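Local coordinates for zona pellucida sperm-binding protein 1,Zona pellucida sperm-binding protein 1 (Gallus gallus, PDB 6GF6) that cross-links egg coat filaments through homodimerisation of its ZP-N1 domain, at the interface of chains A and B. Sequence-based numbering; all coordinates share one arbitrary frame. Chains: chain A/B, Zona pellucida sperm-binding protein 1,Zona pellucida sperm-binding protein 1.

Contact 1: the interface of chains A and B. Residues chain A 38, 75-77; chain B 17-18.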
loop_
_atom_site.group_PDB
_atom_site.type_symbol
_atom_site.label_atom_id
_atom_site.label_comp_id
_atom_site.label_asym_id
_atom_site.label_seq_id
_atom_site.Cartn_x
_atom_site.Cartn_y
_atom_site.Cartn_z
ATOM N N GLU A 38 -2.512 4.595 5.697
ATOM C CA GLU A 38 -2.821 5.740 6.548
ATOM C C GLU A 38 -2.876 7.055 5.781
ATOM O O GLU A 38 -3.307 8.060 6.358
ATOM C CB GLU A 38 -1.788 5.862 7.677
ATOM C CG GLU A 38 -0.361 6.136 7.210
ATOM C CD GLU A 38 0.631 6.241 8.360
ATOM O OE1 GLU A 38 1.694 5.567 8.298
ATOM O OE2 GLU A 38 0.341 6.991 9.329
ATOM N N LEU A 75 -0.933 -4.268 9.869
ATOM C CA LEU A 75 -0.235 -3.597 10.949
ATOM C C LEU A 75 -0.565 -4.265 12.275
ATOM O O LEU A 75 -1.616 -4.893 12.435
ATOM C CB LEU A 75 -0.610 -2.110 10.998
ATOM C CG LEU A 75 -0.373 -1.329 9.697
ATOM C CD1 LEU A 75 -1.004 0.052 9.759
ATOM C CD2 LEU A 75 1.112 -1.218 9.390
ATOM N N VAL A 76 0.348 -4.117 13.228
ATOM C CA VAL A 76 0.124 -4.549 14.600
ATOM C C VAL A 76 -0.244 -3.310 15.400
ATOM O O VAL A 76 0.528 -2.347 15.454
ATOM C CB VAL A 76 1.359 -5.251 15.186
ATOM C CG1 VAL A 76 1.112 -5.638 16.639
ATOM C CG2 VAL A 76 1.698 -6.486 14.367
ATOM N N LYS A 77 -1.443 -3.312 15.974
ATOM C CA LYS A 77 -1.931 -2.192 16.769
ATOM C C LYS A 77 -2.635 -2.752 17.993
ATOM O O LYS A 77 -3.552 -3.567 17.859
ATOM C CB LYS A 77 -2.882 -1.309 15.947
ATOM C CG LYS A 77 -2.225 -0.687 14.719
ATOM C CD LYS A 77 -3.219 0.070 13.829
ATOM C CE LYS A 77 -3.764 1.330 14.495
ATOM N NZ LYS A 77 -4.552 2.168 13.541
ATOM N N PHE B 17 3.166 4.768 10.552
ATOM C CA PHE B 17 3.715 3.457 10.234
ATOM C C PHE B 17 4.613 3.449 9.007
ATOM O O PHE B 17 5.366 2.490 8.819
ATOM C CB PHE B 17 2.562 2.465 10.033
ATOM C CG PHE B 17 1.678 2.352 11.244
ATOM C CD1 PHE B 17 1.988 1.480 12.274
ATOM C CD2 PHE B 17 0.558 3.163 11.369
ATOM C CE1 PHE B 17 1.178 1.396 13.396
ATOM C CE2 PHE B 17 -0.253 3.081 12.488
ATOM C CZ PHE B 17 0.055 2.200 13.501
ATOM N N GLY B 18 4.555 4.477 8.179
ATOM C CA GLY B 18 5.396 4.565 7.011
ATOM C C GLY B 18 5.459 5.988 6.511
ATOM O O GLY B 18 5.083 6.928 7.211
#

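Contact 2: the interface of chains A and B. Residues chain A 37, 39, 41, 43; chain B 20, 56, 64, 66.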
loop_
_atom_site.group_PDB
_atom_site.type_symbol
_atom_site.label_atom_id
_atom_site.label_comp_id
_atom_site.label_asym_id
_atom_site.label_seq_id
_atom_site.Cartn_x
_atom_site.Cartn_y
_atom_site.Cartn_z
ATOM N N ASP A 37 -4.024 2.597 3.034
ATOM C CA ASP A 37 -2.992 2.912 4.012
ATOM C C ASP A 37 -3.361 4.198 4.747
ATOM O O ASP A 37 -4.385 4.826 4.474
ATOM C CB ASP A 37 -1.609 3.002 3.353
ATOM C CG ASP A 37 -1.420 4.249 2.502
ATOM O OD1 ASP A 37 -2.356 5.051 2.354
ATOM O OD2 ASP A 37 -0.294 4.432 1.986
ATOM N N PHE A 39 -2.442 7.080 4.517
ATOM C CA PHE A 39 -2.475 8.285 3.697
ATOM C C PHE A 39 -3.642 8.283 2.734
ATOM O O PHE A 39 -3.722 9.163 1.871
ATOM C CB PHE A 39 -1.169 8.455 2.911
ATOM C CG PHE A 39 0.070 8.417 3.768
ATOM C CD1 PHE A 39 0.423 9.508 4.542
ATOM C CD2 PHE A 39 0.904 7.308 3.761
ATOM C CE1 PHE A 39 1.559 9.485 5.316
ATOM C CE2 PHE A 39 2.047 7.281 4.535
ATOM C CZ PHE A 39 2.376 8.370 5.312
ATOM N N THR A 41 -4.171 6.129 0.362
ATOM C CA THR A 41 -3.858 5.493 -0.909
ATOM C C THR A 41 -4.517 4.123 -1.002
ATOM O O THR A 41 -4.575 3.374 -0.024
ATOM C CB THR A 41 -2.347 5.373 -1.074
ATOM O OG1 THR A 41 -1.762 6.670 -0.930
ATOM C CG2 THR A 41 -1.989 4.808 -2.451
ATOM N N PHE A 43 -4.586 0.419 -2.733
ATOM C CA PHE A 43 -3.736 -0.588 -3.353
ATOM C C PHE A 43 -4.601 -1.731 -3.864
ATOM O O PHE A 43 -5.161 -2.489 -3.063
ATOM C CB PHE A 43 -2.703 -1.098 -2.345
ATOM C CG PHE A 43 -1.841 -0.013 -1.794
ATOM C CD1 PHE A 43 -2.274 0.738 -0.719
ATOM C CD2 PHE A 43 -0.621 0.288 -2.365
ATOM C CE1 PHE A 43 -1.491 1.767 -0.212
ATOM C CE2 PHE A 43 0.166 1.311 -1.857
ATOM C CZ PHE A 43 -0.270 2.047 -0.784
ATOM N N GLN B 20 5.401 8.475 2.576
ATOM C CA GLN B 20 5.035 8.529 1.169
ATOM C C GLN B 20 5.690 9.735 0.513
ATOM O O GLN B 20 5.798 10.801 1.122
ATOM C CB GLN B 20 3.513 8.588 0.977
ATOM C CG GLN B 20 2.852 9.828 1.549
ATOM C CD GLN B 20 1.419 9.988 1.089
ATOM O OE1 GLN B 20 0.858 9.100 0.445
ATOM N NE2 GLN B 20 0.817 11.127 1.411
ATOM N N ASN B 56 1.938 4.039 -6.851
ATOM C CA ASN B 56 0.573 4.267 -7.304
ATOM C C ASN B 56 0.492 5.593 -8.042
ATOM O O ASN B 56 1.358 6.461 -7.908
ATOM C CB ASN B 56 -0.435 4.269 -6.148
ATOM C CG ASN B 56 -0.858 2.877 -5.749
ATOM O OD1 ASN B 56 -1.664 2.242 -6.426
ATOM N ND2 ASN B 56 -0.313 2.389 -4.649
ATOM N N ILE B 64 2.895 8.377 -6.536
ATOM C CA ILE B 64 3.010 8.182 -5.097
ATOM C C ILE B 64 3.934 6.999 -4.856
ATOM O O ILE B 64 3.661 5.889 -5.328
ATOM C CB ILE B 64 1.638 7.936 -4.452
ATOM C CG1 ILE B 64 0.677 9.091 -4.768
ATOM C CG2 ILE B 64 1.784 7.768 -2.950
ATOM C CD1 ILE B 64 -0.774 8.799 -4.420
ATOM N N SER B 66 5.187 4.785 -1.709
ATOM C CA SER B 66 4.870 4.452 -0.323
ATOM C C SER B 66 5.904 3.481 0.239
ATOM O O SER B 66 6.321 2.547 -0.456
ATOM C CB SER B 66 3.480 3.823 -0.227
ATOM O OG SER B 66 2.504 4.661 -0.830
HETATM O O HOH W 1 0.628 6.337 0.117
#

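Contact 1: the interface of chains A and B
The ring of B:Phe17 packs against A:Leu75 and A:Lys77 of the partner ZP-N domain, and its backbone N, with that of B:Gly18, bonds A:Glu38. This is part of the ZP-N1 homodimer interface. The tightly packed part is the face of the phenyl ring. A:Leu75 CD1 lies over it, shifted toward the rim, 3.8 Å from B:Phe17 CG. The other methyl, A:Leu75 CD2, lies by the root of the ring, 4.0 Å from B:Phe17 CD1 and about as far from CB. With CG of B:Phe17 anti to its carbonyl carbon (chi1 -58°), the ring points toward A:Leu75 while the backbone N stays on A:Glu38. The looser part is the far tip, which A:Lys77 crosses at about a right angle. A:Lys77 CG is 3.9 Å from B:Phe17 CZ. A bend at chi3 (68°) keeps CE beside B:Phe17 CZ, like CG and CD. The A:Glu38 end is polar and firmly bonded. A:Glu38 OE1, a carboxylate oxygen, takes two backbone N-H groups of chain B. B:Phe17 N comes from the syn side at 2.8 Å from A:Glu38 OE1, in a fairly straight bond. B:Gly18 N meets A:Glu38 OE1 almost in line with the C-O bond at 3.1 Å, and that bond is more bent. An alanine in place of A:Glu38 would probably leave both backbone N-H groups without this acceptor and the start of strand 18-24 less firmly held.

Contact 2: the interface of chains A and B
Water 1 is gripped by four oxygens, A:Asp37 OD2 and A:Thr41 OG1 from one chain and B:Gln20 OE1 and B:Ser66 OG from the other. The shortest link joins A:Thr41 OG1 to the water at 2.6 Å. B:Ser66 OG stands 2.7 Å from the water. A:Asp37 OD2 and B:Gln20 OE1 each lie 2.8 Å from water 1. Direct N or O pairs between the two sides are too far apart to bond here, and the water bridges them. The carboxylate is positioned from its other oxygen. A:Asp37 OD1 accepts from A:Phe39 N and A:Thr41 N, which come from opposite faces of its plane. This pair of bonds should limit turning of the carboxylate and fold the loop around it. Beside the water, B:Gln20 lies flat on A:Phe39. The ring and amide planes are 13° apart, and the two side chains run antiparallel, one over the other. B:Gln20 CG sits over the centre of the ring, while B:Gln20 CD lies 3.4 Å from A:Phe39 CG. The extended B:Gln20 chain (chi2 168°) carries the amide to the CB end of the ring, and chi3 near 8° turns OE1 to the water. On the other flank the A:Thr41 methyl CG2 packs against the B:Asn56 amide, 4.0 Å from B:Asn56 CG. B:Ser66 OG also lies at the edge of the A:Phe43 ring, in its plane. This water-centred patch joins the loop and strand 42-44 of one ZP-N1 domain to the sheet of the other, and so helps hold the homodimer that cross-links egg coat filaments.

The C-alpha centres of contact 1 and contact 2 are about 13 Å apart, and both belong to the same chain A to chain B interface. They share no residue but run together on both chains. On chain A, the loop following strand 30-36 serves both, with A:Glu38 in contact 1 between A:Asp37 and A:Phe39 in contact 2. On chain B, strand 18-24 begins in contact 1 and supplies B:Gln20 to contact 2. The two patches therefore probably act as one continuous surface. The interface is not an exact two-fold, so the swapped residues need not repeat these contacts.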